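Local coordinates for chromosomal replication initiator protein dnaA (Thermotoga maritima, PDB 2Z4S) that binds and hydrolyses ATP and, as ATP-bound filaments assembled on the replication origin, probably initiates chromosomal replication, at residues R162-S168 / V195-D201; F187-R192 / E215-T219; F107-P111 / T267-I271. One frame throughout, in Å; residues are numbered along the deposited sequence.

Overall arrangement
All three contacts lie in the AAA+ region, but they stand differently to the bound nucleotide. Contact 1 joins two parallel strands of the central sheet, and its Asp-201 side chain comes within about 3 Å of the magnesium ion and about 5 Å of ADP. Contact 2, away from the nucleotide, packs behind it, 11 Å away between centres, and the two touch where Val-195 CG1 lies 3.3 Å from Lys-190 O. Contact 3 holds the adenine end of ADP on the other side of the chain's centre. It is 26 Å from contact 1 between centres, with nearest atoms about 12 Å apart, and 36 Å from contact 2. ADP runs from contact 3 toward contact 1.

Contact 1 (R162-S168 / V195-D201)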
loop_
_atom_site.group_PDB
_atom_site.type_symbol
_atom_site.label_atom_id
_atom_site.label_comp_id
_atom_site.label_asym_id
_atom_site.label_seq_id
_atom_site.Cartn_x
_atom_site.Cartn_y
_atom_site.Cartn_z
ATOM N N ARG A 162 17.330 9.555 -0.450
ATOM C CA ARG A 162 17.374 8.136 -0.750
ATOM C C ARG A 162 16.093 7.492 -0.203
ATOM O O ARG A 162 16.010 7.164 0.985
ATOM C CB ARG A 162 18.614 7.537 -0.077
ATOM C CG ARG A 162 19.708 8.577 0.235
ATOM C CD ARG A 162 20.726 8.071 1.275
ATOM N NE ARG A 162 21.734 7.205 0.669
ATOM C CZ ARG A 162 22.955 7.601 0.322
ATOM N NH1 ARG A 162 23.328 8.856 0.536
ATOM N NH2 ARG A 162 23.791 6.753 -0.270
ATOM N N VAL A 163 15.093 7.327 -1.064
ATOM C CA VAL A 163 13.836 6.723 -0.638
ATOM C C VAL A 163 13.808 5.241 -0.957
ATOM O O VAL A 163 14.031 4.837 -2.098
ATOM C CB VAL A 163 12.631 7.379 -1.315
ATOM C CG1 VAL A 163 11.340 6.763 -0.789
ATOM C CG2 VAL A 163 12.659 8.869 -1.061
ATOM N N MET A 164 13.507 4.438 0.058
ATOM C CA MET A 164 13.475 2.992 -0.087
ATOM C C MET A 164 12.115 2.355 0.186
ATOM O O MET A 164 11.581 2.433 1.301
ATOM C CB MET A 164 14.528 2.376 0.842
ATOM C CG MET A 164 14.521 0.854 0.916
ATOM S SD MET A 164 15.148 0.057 -0.561
ATOM C CE MET A 164 16.909 0.155 -0.243
ATOM N N TYR A 165 11.560 1.732 -0.851
ATOM C CA TYR A 165 10.283 1.035 -0.752
ATOM C C TYR A 165 10.664 -0.426 -0.813
ATOM O O TYR A 165 11.504 -0.804 -1.612
ATOM C CB TYR A 165 9.362 1.359 -1.930
ATOM C CG TYR A 165 8.114 0.508 -1.931
ATOM C CD1 TYR A 165 7.124 0.689 -0.967
ATOM C CD2 TYR A 165 7.968 -0.539 -2.831
ATOM C CE1 TYR A 165 6.026 -0.161 -0.894
ATOM C CE2 TYR A 165 6.881 -1.395 -2.770
ATOM C CZ TYR A 165 5.917 -1.206 -1.800
ATOM O OH TYR A 165 4.871 -2.088 -1.708
ATOM N N ILE A 166 10.051 -1.252 0.017
ATOM C CA ILE A 166 10.406 -2.657 0.027
ATOM C C ILE A 166 9.252 -3.496 0.518
ATOM O O ILE A 166 8.214 -2.976 0.919
ATOM C CB ILE A 166 11.626 -2.893 0.953
ATOM C CG1 ILE A 166 12.626 -3.804 0.260
ATOM C CG2 ILE A 166 11.192 -3.477 2.287
ATOM C CD1 ILE A 166 13.515 -3.080 -0.751
ATOM N N THR A 167 9.441 -4.804 0.494
ATOM C CA THR A 167 8.415 -5.706 0.970
ATOM C C THR A 167 8.976 -6.526 2.106
ATOM O O THR A 167 10.114 -6.986 2.039
ATOM C CB THR A 167 7.952 -6.639 -0.130
ATOM O OG1 THR A 167 7.061 -5.930 -0.993
ATOM C CG2 THR A 167 7.245 -7.830 0.453
ATOM N N SER A 168 8.186 -6.696 3.160
ATOM C CA SER A 168 8.638 -7.481 4.292
ATOM C C SER A 168 9.211 -8.764 3.738
ATOM O O SER A 168 10.260 -9.220 4.175
ATOM C CB SER A 168 7.482 -7.779 5.239
ATOM O OG SER A 168 7.135 -6.614 5.973
ATOM N N VAL A 195 19.777 4.960 3.420
ATOM C CA VAL A 195 18.340 5.229 3.301
ATOM C C VAL A 195 17.931 6.329 4.247
ATOM O O VAL A 195 18.366 6.349 5.396
ATOM C CB VAL A 195 17.447 4.002 3.623
ATOM C CG1 VAL A 195 17.723 2.891 2.640
ATOM C CG2 VAL A 195 17.660 3.548 5.054
ATOM N N ASP A 196 17.086 7.236 3.765
ATOM C CA ASP A 196 16.613 8.342 4.583
ATOM C C ASP A 196 15.206 8.013 5.014
ATOM O O ASP A 196 14.801 8.275 6.144
ATOM C CB ASP A 196 16.644 9.616 3.768
ATOM C CG ASP A 196 17.923 9.743 2.982
ATOM O OD1 ASP A 196 19.000 9.497 3.576
ATOM O OD2 ASP A 196 17.853 10.082 1.779
ATOM N N ILE A 197 14.458 7.430 4.096
ATOM C CA ILE A 197 13.112 7.019 4.409
ATOM C C ILE A 197 12.984 5.589 3.904
ATOM O O ILE A 197 13.403 5.268 2.781
ATOM C CB ILE A 197 12.057 7.933 3.760
ATOM C CG1 ILE A 197 10.671 7.400 4.108
ATOM C CG2 ILE A 197 12.285 8.035 2.260
ATOM C CD1 ILE A 197 9.558 8.172 3.488
ATOM N N LEU A 198 12.433 4.733 4.762
ATOM C CA LEU A 198 12.255 3.313 4.484
ATOM C C LEU A 198 10.760 2.989 4.575
ATOM O O LEU A 198 10.128 3.202 5.612
ATOM C CB LEU A 198 13.080 2.523 5.516
ATOM C CG LEU A 198 13.250 0.999 5.602
ATOM C CD1 LEU A 198 12.329 0.429 6.656
ATOM C CD2 LEU A 198 13.017 0.367 4.252
ATOM N N LEU A 199 10.189 2.500 3.480
ATOM C CA LEU A 199 8.770 2.165 3.456
ATOM C C LEU A 199 8.673 0.655 3.378
ATOM O O LEU A 199 9.210 0.080 2.442
ATOM C CB LEU A 199 8.127 2.781 2.215
ATOM C CG LEU A 199 8.541 4.225 1.909
ATOM C CD1 LEU A 199 8.322 4.516 0.441
ATOM C CD2 LEU A 199 7.764 5.193 2.786
ATOM N N ILE A 200 8.007 0.004 4.331
ATOM C CA ILE A 200 7.902 -1.462 4.293
ATOM C C ILE A 200 6.463 -1.914 4.152
ATOM O O ILE A 200 5.638 -1.632 5.020
ATOM C CB ILE A 200 8.434 -2.122 5.571
ATOM C CG1 ILE A 200 9.696 -1.414 6.066
ATOM C CG2 ILE A 200 8.722 -3.591 5.295
ATOM C CD1 ILE A 200 10.012 -1.714 7.530
ATOM N N ASP A 201 6.171 -2.649 3.083
ATOM C CA ASP A 201 4.806 -3.107 2.827
ATOM C C ASP A 201 4.522 -4.489 3.400
ATOM O O ASP A 201 5.440 -5.246 3.697
ATOM C CB ASP A 201 4.535 -3.123 1.319
ATOM C CG ASP A 201 3.122 -2.654 0.956
ATOM O OD1 ASP A 201 2.154 -2.920 1.706
ATOM O OD2 ASP A 201 2.986 -2.026 -0.116
#
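The Walker B strand of the P-loop ATPase fold, Ile-197 to Asp-201, runs alongside the edge strand Val-163 to Thr-167, their axes 17° from parallel and 4.7 Å apart at closest approach. Backbone bonds zip them together in register. Met-164 bonds the Walker B strand through both its N, which donates to Ile-197 O (2.8 Å), and its O, which accepts from Leu-199 N. Ile-166 N bonds Leu-199 O, and Ile-166 O accepts from Asp-201 N at 3.0 Å. Two residues on, Ser-168, the first residue of helix 168-182, donates its N to Asp-201 O.

The side chains of Val-163, Tyr-165, Ile-197, Leu-199 and Asp-201 share one face. There Val-163 and Ile-197 lie side by side, both valine methyls against Ile-197 CG2. Tyr-165 has CG anti to its backbone N (chi1 173°), which swings the ring along the strand past Leu-199 CB, 3.9 Å from Tyr-165 CD1 at the ring edge. The phenol then gives its proton to Asp-201: OH to OD2 is 2.5 Å, with the carboxylate plane turned 83° from the ring. On the other face Met-164 CG meets Leu-198 CD2 at 3.7 Å.

Asp-201 OD2 also bonds Thr-144 OG1, a magnesium ligand, so Tyr-165 probably helps position the carboxylate beside the metal. Strand 229-234 flanks the Walker B strand on its other side, Leu-147 of helix 143-157 covers Tyr-165 and Leu-199, and helix 210-224 packs on Leu-198 and Ile-200.

Contact 2 (F187-R192 / E215-T219); sequences FREKYR and ELFHT
Glu-215 OE2 is gripped by two arginines of the facing helix, Arg-192 through NH2 at 2.8 Å and Arg-188 through NE at 3.2 Å. The result is a three-residue salt-bridge network that ties helix 184-193 to helix 210-224, two helices packed on the same side of the central sheet of the AAA+ domain. The axes of the short helical segments come no closer than 11.1 Å and cross at -52°, a spacing that long side chains bridge.

Arg-188 holds the carboxylate side-on: while NE takes OE2, NH2 bonds the syn lone pair of Glu-215 OE1 at 3.1 Å, and the guanidinium and carboxylate planes are nearly coplanar, 13° apart. Arg-192 comes in differently, meeting OE2 from above the carboxylate plane. With both oxygens engaged, rotation of the carboxylate is probably restricted, and two positive groups would help keep this buried glutamate ionised. A bend at chi2 (57°) turns the carboxylate to the arginines, while Glu-215 CG, anti to the backbone N, lies beside Phe-187 CE2.

The Arg-192 guanidinium is itself sandwiched, with Thr-219 CA over one face and Arg-188 CG over the opposite one. Within helix 184-193, Tyr-191 CD1 sits over the centre of the Phe-187 ring, and Phe-171 of helix 168-182 meets both aromatic rings, its contact with Tyr-191 being edge-to-face. Next to the salt bridges, the Thr-219 methyl CG2 packs 3.4 Å from Tyr-191 O and also touches Arg-192 CG, while Thr-219 OG1 turns back to its own helix and donates to Glu-215 O at 2.7 Å.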
loop_
_atom_site.group_PDB
_atom_site.type_symbol
_atom_site.label_atom_id
_atom_site.label_comp_id
_atom_site.label_asym_id
_atom_site.label_seq_id
_atom_site.Cartn_x
_atom_site.Cartn_y
_atom_site.Cartn_z
ATOM N N PHE A 187 23.999 -5.972 3.399
ATOM C CA PHE A 187 22.616 -5.802 3.821
ATOM C C PHE A 187 22.438 -4.570 4.696
ATOM O O PHE A 187 21.776 -3.621 4.295
ATOM C CB PHE A 187 22.169 -7.035 4.589
ATOM C CG PHE A 187 20.720 -7.033 4.972
ATOM C CD1 PHE A 187 19.766 -7.586 4.127
ATOM C CD2 PHE A 187 20.318 -6.537 6.210
ATOM C CE1 PHE A 187 18.431 -7.653 4.504
ATOM C CE2 PHE A 187 18.986 -6.599 6.602
ATOM C CZ PHE A 187 18.039 -7.160 5.746
ATOM N N ARG A 188 23.027 -4.573 5.887
ATOM C CA ARG A 188 22.880 -3.434 6.788
ATOM C C ARG A 188 23.243 -2.092 6.163
ATOM O O ARG A 188 22.652 -1.064 6.513
ATOM C CB ARG A 188 23.667 -3.664 8.077
ATOM C CG ARG A 188 22.972 -4.675 8.974
ATOM C CD ARG A 188 23.734 -4.985 10.247
ATOM N NE ARG A 188 23.114 -6.106 10.944
ATOM C CZ ARG A 188 23.665 -6.733 11.971
ATOM N NH1 ARG A 188 24.845 -6.344 12.417
ATOM N NH2 ARG A 188 23.047 -7.750 12.544
ATOM N N GLU A 189 24.201 -2.091 5.240
ATOM C CA GLU A 189 24.569 -0.850 4.571
ATOM C C GLU A 189 23.371 -0.426 3.718
ATOM O O GLU A 189 23.014 0.753 3.660
ATOM C CB GLU A 189 25.792 -1.057 3.672
ATOM C CG GLU A 189 27.072 -1.353 4.429
ATOM C CD GLU A 189 27.575 -0.155 5.223
ATOM O OE1 GLU A 189 28.030 0.829 4.592
ATOM O OE2 GLU A 189 27.514 -0.197 6.477
ATOM N N LYS A 190 22.742 -1.409 3.081
ATOM C CA LYS A 190 21.596 -1.170 2.209
ATOM C C LYS A 190 20.301 -0.743 2.894
ATOM O O LYS A 190 19.604 0.132 2.392
ATOM C CB LYS A 190 21.321 -2.416 1.364
ATOM C CG LYS A 190 20.088 -2.326 0.493
ATOM C CD LYS A 190 19.762 -3.669 -0.121
ATOM C CE LYS A 190 18.552 -3.581 -1.011
ATOM N NZ LYS A 190 18.102 -4.904 -1.474
ATOM N N TYR A 191 19.960 -1.354 4.021
ATOM C CA TYR A 191 18.719 -0.981 4.679
ATOM C C TYR A 191 18.870 0.022 5.812
ATOM O O TYR A 191 17.910 0.298 6.529
ATOM C CB TYR A 191 17.964 -2.223 5.166
ATOM C CG TYR A 191 17.372 -3.046 4.041
ATOM C CD1 TYR A 191 18.152 -3.954 3.340
ATOM C CD2 TYR A 191 16.036 -2.893 3.662
ATOM C CE1 TYR A 191 17.624 -4.692 2.289
ATOM C CE2 TYR A 191 15.497 -3.622 2.617
ATOM C CZ TYR A 191 16.297 -4.526 1.931
ATOM O OH TYR A 191 15.784 -5.288 0.899
ATOM N N ARG A 192 20.069 0.570 5.973
ATOM C CA ARG A 192 20.309 1.582 7.000
ATOM C C ARG A 192 21.183 2.652 6.362
ATOM O O ARG A 192 20.688 3.583 5.727
ATOM C CB ARG A 192 21.027 0.982 8.204
ATOM C CG ARG A 192 20.423 -0.307 8.688
ATOM C CD ARG A 192 21.140 -0.805 9.923
ATOM N NE ARG A 192 20.761 -2.166 10.284
ATOM C CZ ARG A 192 21.056 -2.733 11.447
ATOM N NH1 ARG A 192 21.730 -2.053 12.362
ATOM N NH2 ARG A 192 20.682 -3.982 11.693
ATOM N N GLU A 215 16.199 -8.903 13.152
ATOM C CA GLU A 215 17.011 -8.025 12.315
ATOM C C GLU A 215 16.259 -6.733 11.988
ATOM O O GLU A 215 16.839 -5.643 12.034
ATOM C CB GLU A 215 17.407 -8.761 11.025
ATOM C CG GLU A 215 18.290 -7.977 10.032
ATOM C CD GLU A 215 19.590 -7.474 10.644
ATOM O OE1 GLU A 215 20.177 -8.193 11.482
ATOM O OE2 GLU A 215 20.032 -6.361 10.276
ATOM N N LEU A 216 14.971 -6.863 11.666
ATOM C CA LEU A 216 14.142 -5.708 11.339
ATOM C C LEU A 216 14.175 -4.798 12.551
ATOM O O LEU A 216 14.375 -3.586 12.426
ATOM C CB LEU A 216 12.695 -6.135 11.064
ATOM C CG LEU A 216 11.847 -5.350 10.055
ATOM C CD1 LEU A 216 10.393 -5.646 10.326
ATOM C CD2 LEU A 216 12.093 -3.877 10.169
ATOM N N PHE A 217 13.984 -5.409 13.719
ATOM C CA PHE A 217 13.994 -4.704 14.998
ATOM C C PHE A 217 15.129 -3.684 15.138
ATOM O O PHE A 217 14.887 -2.520 15.457
ATOM C CB PHE A 217 14.092 -5.706 16.149
ATOM C CG PHE A 217 14.131 -5.062 17.501
ATOM C CD1 PHE A 217 12.975 -4.538 18.069
ATOM C CD2 PHE A 217 15.331 -4.929 18.184
ATOM C CE1 PHE A 217 13.016 -3.885 19.300
ATOM C CE2 PHE A 217 15.382 -4.279 19.410
ATOM C CZ PHE A 217 14.219 -3.754 19.969
ATOM N N HIS A 218 16.367 -4.114 14.921
ATOM C CA HIS A 218 17.498 -3.194 15.036
ATOM C C HIS A 218 17.525 -2.172 13.896
ATOM O O HIS A 218 17.779 -0.982 14.126
ATOM C CB HIS A 218 18.819 -3.971 15.083
ATOM C CG HIS A 218 18.949 -4.858 16.284
ATOM N ND1 HIS A 218 18.833 -4.384 17.574
ATOM C CD2 HIS A 218 19.149 -6.193 16.390
ATOM C CE1 HIS A 218 18.949 -5.392 18.421
ATOM N NE2 HIS A 218 19.140 -6.499 17.729
ATOM N N THR A 219 17.264 -2.645 12.675
ATOM C CA THR A 219 17.234 -1.777 11.498
ATOM C C THR A 219 16.338 -0.608 11.870
ATOM O O THR A 219 16.658 0.558 11.620
ATOM C CB THR A 219 16.617 -2.487 10.281
ATOM O OG1 THR A 219 17.176 -3.801 10.145
ATOM C CG2 THR A 219 16.913 -1.703 9.024
#

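Contact 3 (F107-P111 / T267-I271); sequences FVVGP and TRKSI. With ADP (adenosine-5'-diphosphate), chain C.
Ile-271 carries CG1 beside its backbone N (chi1 -70°), which sets that atom 3.6 Å from Val-108 CB; Val-108 carries its own CG1 anti to the backbone N (chi1 169°), placing it 3.8 Å from Ile-271 CG1 and against Ser-270 CB. The same rotamer of Ile-271 turns its CG2 to the adenine, 3.6 Å from ADP N3, with CD1 against ADP C6.

The backbone of Val-108 reads the base edge. Its N donates to ADP N1 at 2.8 Å with an N-H...N angle of 161°, and its O accepts from ADP N6 at 2.9 Å. This is the adenine pocket of the AAA+ ATPase, in a cleft between the nucleotide-binding subdomain, here the loop 107-111, and the helical lid, here helix 265-279.

Phe-107 lies on the opposite side of the purine from Ile-271, with ADP N6 over the centre of its ring; His-145 meets that ring edge-to-face. A serine in place of Phe-107 would probably leave the adenine amino group without its aromatic cover and open a gap beside His-145.

Further along the loop, the methyl CG2 of Thr-267 packs 3.7 Å from Val-109 O and 3.9 Å from Gly-110 CA, where the glycine has no side chain to crowd it. Thr-267 OG1 lies near Pro-111 CD, but it is hydrogen-bonded to Asp-264 OD1.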
loop_
_atom_site.group_PDB
_atom_site.type_symbol
_atom_site.label_atom_id
_atom_site.label_comp_id
_atom_site.label_asym_id
_atom_site.label_seq_id
_atom_site.Cartn_x
_atom_site.Cartn_y
_atom_site.Cartn_z
ATOM N N PHE A 107 -5.665 9.328 -5.141
ATOM C CA PHE A 107 -6.310 8.763 -3.977
ATOM C C PHE A 107 -7.533 9.579 -3.620
ATOM O O PHE A 107 -7.441 10.736 -3.232
ATOM C CB PHE A 107 -5.345 8.717 -2.784
ATOM C CG PHE A 107 -5.782 7.780 -1.681
ATOM C CD1 PHE A 107 -5.361 6.455 -1.669
ATOM C CD2 PHE A 107 -6.638 8.217 -0.679
ATOM C CE1 PHE A 107 -5.788 5.586 -0.682
ATOM C CE2 PHE A 107 -7.069 7.358 0.309
ATOM C CZ PHE A 107 -6.645 6.039 0.309
ATOM N N VAL A 108 -8.683 8.953 -3.779
ATOM C CA VAL A 108 -9.962 9.556 -3.466
ATOM C C VAL A 108 -10.190 9.428 -1.958
ATOM O O VAL A 108 -10.145 8.324 -1.410
ATOM C CB VAL A 108 -11.075 8.810 -4.223
ATOM C CG1 VAL A 108 -12.436 9.219 -3.715
ATOM C CG2 VAL A 108 -10.928 9.069 -5.708
ATOM N N VAL A 109 -10.434 10.548 -1.284
ATOM C CA VAL A 109 -10.669 10.513 0.158
ATOM C C VAL A 109 -12.135 10.268 0.517
ATOM O O VAL A 109 -13.036 10.552 -0.266
ATOM C CB VAL A 109 -10.203 11.803 0.823
ATOM C CG1 VAL A 109 -10.398 11.708 2.314
ATOM C CG2 VAL A 109 -8.750 12.040 0.495
ATOM N N GLY A 110 -12.357 9.722 1.705
ATOM C CA GLY A 110 -13.698 9.426 2.161
ATOM C C GLY A 110 -13.661 9.139 3.646
ATOM O O GLY A 110 -12.583 8.950 4.213
ATOM N N PRO A 111 -14.820 9.088 4.310
ATOM C CA PRO A 111 -14.834 8.820 5.753
ATOM C C PRO A 111 -13.945 7.658 6.198
ATOM O O PRO A 111 -13.246 7.754 7.209
ATOM C CB PRO A 111 -16.310 8.569 6.041
ATOM C CG PRO A 111 -16.830 8.042 4.717
ATOM C CD PRO A 111 -16.165 8.950 3.733
ATOM N N THR A 267 -18.401 6.908 -2.105
ATOM C CA THR A 267 -16.955 7.012 -2.253
ATOM C C THR A 267 -16.405 5.997 -3.244
ATOM O O THR A 267 -15.512 6.302 -4.042
ATOM C CB THR A 267 -16.261 6.835 -0.909
ATOM O OG1 THR A 267 -16.977 7.577 0.078
ATOM C CG2 THR A 267 -14.846 7.376 -0.974
ATOM N N ARG A 268 -16.944 4.788 -3.205
ATOM C CA ARG A 268 -16.484 3.762 -4.119
ATOM C C ARG A 268 -16.606 4.271 -5.551
ATOM O O ARG A 268 -15.628 4.268 -6.302
ATOM C CB ARG A 268 -17.315 2.504 -3.945
ATOM C CG ARG A 268 -16.554 1.216 -4.141
ATOM C CD ARG A 268 -17.495 0.086 -3.857
ATOM N NE ARG A 268 -18.393 0.494 -2.785
ATOM C CZ ARG A 268 -19.541 -0.103 -2.504
ATOM N NH1 ARG A 268 -19.940 -1.142 -3.218
ATOM N NH2 ARG A 268 -20.294 0.347 -1.513
ATOM N N LYS A 269 -17.809 4.722 -5.912
ATOM C CA LYS A 269 -18.074 5.229 -7.256
ATOM C C LYS A 269 -17.053 6.244 -7.721
ATOM O O LYS A 269 -16.589 6.183 -8.858
ATOM C CB LYS A 269 -19.481 5.824 -7.338
ATOM C CG LYS A 269 -20.560 4.760 -7.187
ATOM C CD LYS A 269 -21.969 5.269 -7.468
ATOM C CE LYS A 269 -22.995 4.182 -7.124
ATOM N NZ LYS A 269 -24.421 4.594 -7.311
ATOM N N SER A 270 -16.697 7.174 -6.845
ATOM C CA SER A 270 -15.707 8.181 -7.197
ATOM C C SER A 270 -14.366 7.491 -7.417
ATOM O O SER A 270 -13.598 7.868 -8.294
ATOM C CB SER A 270 -15.577 9.218 -6.085
ATOM O OG SER A 270 -16.836 9.759 -5.748
ATOM N N ILE A 271 -14.081 6.476 -6.612
ATOM C CA ILE A 271 -12.831 5.756 -6.771
ATOM C C ILE A 271 -12.879 5.063 -8.125
ATOM O O ILE A 271 -11.906 5.079 -8.884
ATOM C CB ILE A 271 -12.643 4.710 -5.649
ATOM C CG1 ILE A 271 -12.387 5.421 -4.318
ATOM C CG2 ILE A 271 -11.487 3.771 -5.989
ATOM C CD1 ILE A 271 -12.264 4.483 -3.147
HETATM P PB ADP C . -3.952 -3.074 -0.322
HETATM O O1B ADP C . -3.752 -1.886 0.516
HETATM O O2B ADP C . -4.756 -4.162 0.510
HETATM O O3B ADP C . -2.530 -3.670 -0.796
HETATM P PA ADP C . -4.146 -1.623 -2.541
HETATM O O1A ADP C . -3.881 -0.368 -1.814
HETATM O O2A ADP C . -2.755 -2.177 -3.110
HETATM O O3A ADP C . -4.844 -2.737 -1.595
HETATM O "O5'" ADP C . -5.168 -1.418 -3.747
HETATM C "C5'" ADP C . -4.574 -0.446 -4.549
HETATM C "C4'" ADP C . -5.403 -0.156 -5.771
HETATM O "O4'" ADP C . -6.725 0.263 -5.405
HETATM C "C3'" ADP C . -4.667 0.943 -6.514
HETATM O "O3'" ADP C . -4.279 0.526 -7.827
HETATM C "C2'" ADP C . -5.607 2.136 -6.520
HETATM O "O2'" ADP C . -5.867 2.574 -7.870
HETATM C "C1'" ADP C . -6.890 1.641 -5.803
HETATM N N9 ADP C . -7.245 2.470 -4.640
HETATM C C8 ADP C . -7.158 2.127 -3.321
HETATM N N7 ADP C . -7.577 3.102 -2.571
HETATM C C5 ADP C . -7.958 4.125 -3.358
HETATM C C6 ADP C . -8.491 5.418 -3.134
HETATM N N6 ADP C . -8.736 5.861 -1.850
HETATM N N1 ADP C . -8.760 6.204 -4.198
HETATM C C2 ADP C . -8.533 5.790 -5.445
HETATM N N3 ADP C . -8.037 4.581 -5.693
HETATM C C4 ADP C . -7.740 3.733 -4.696
#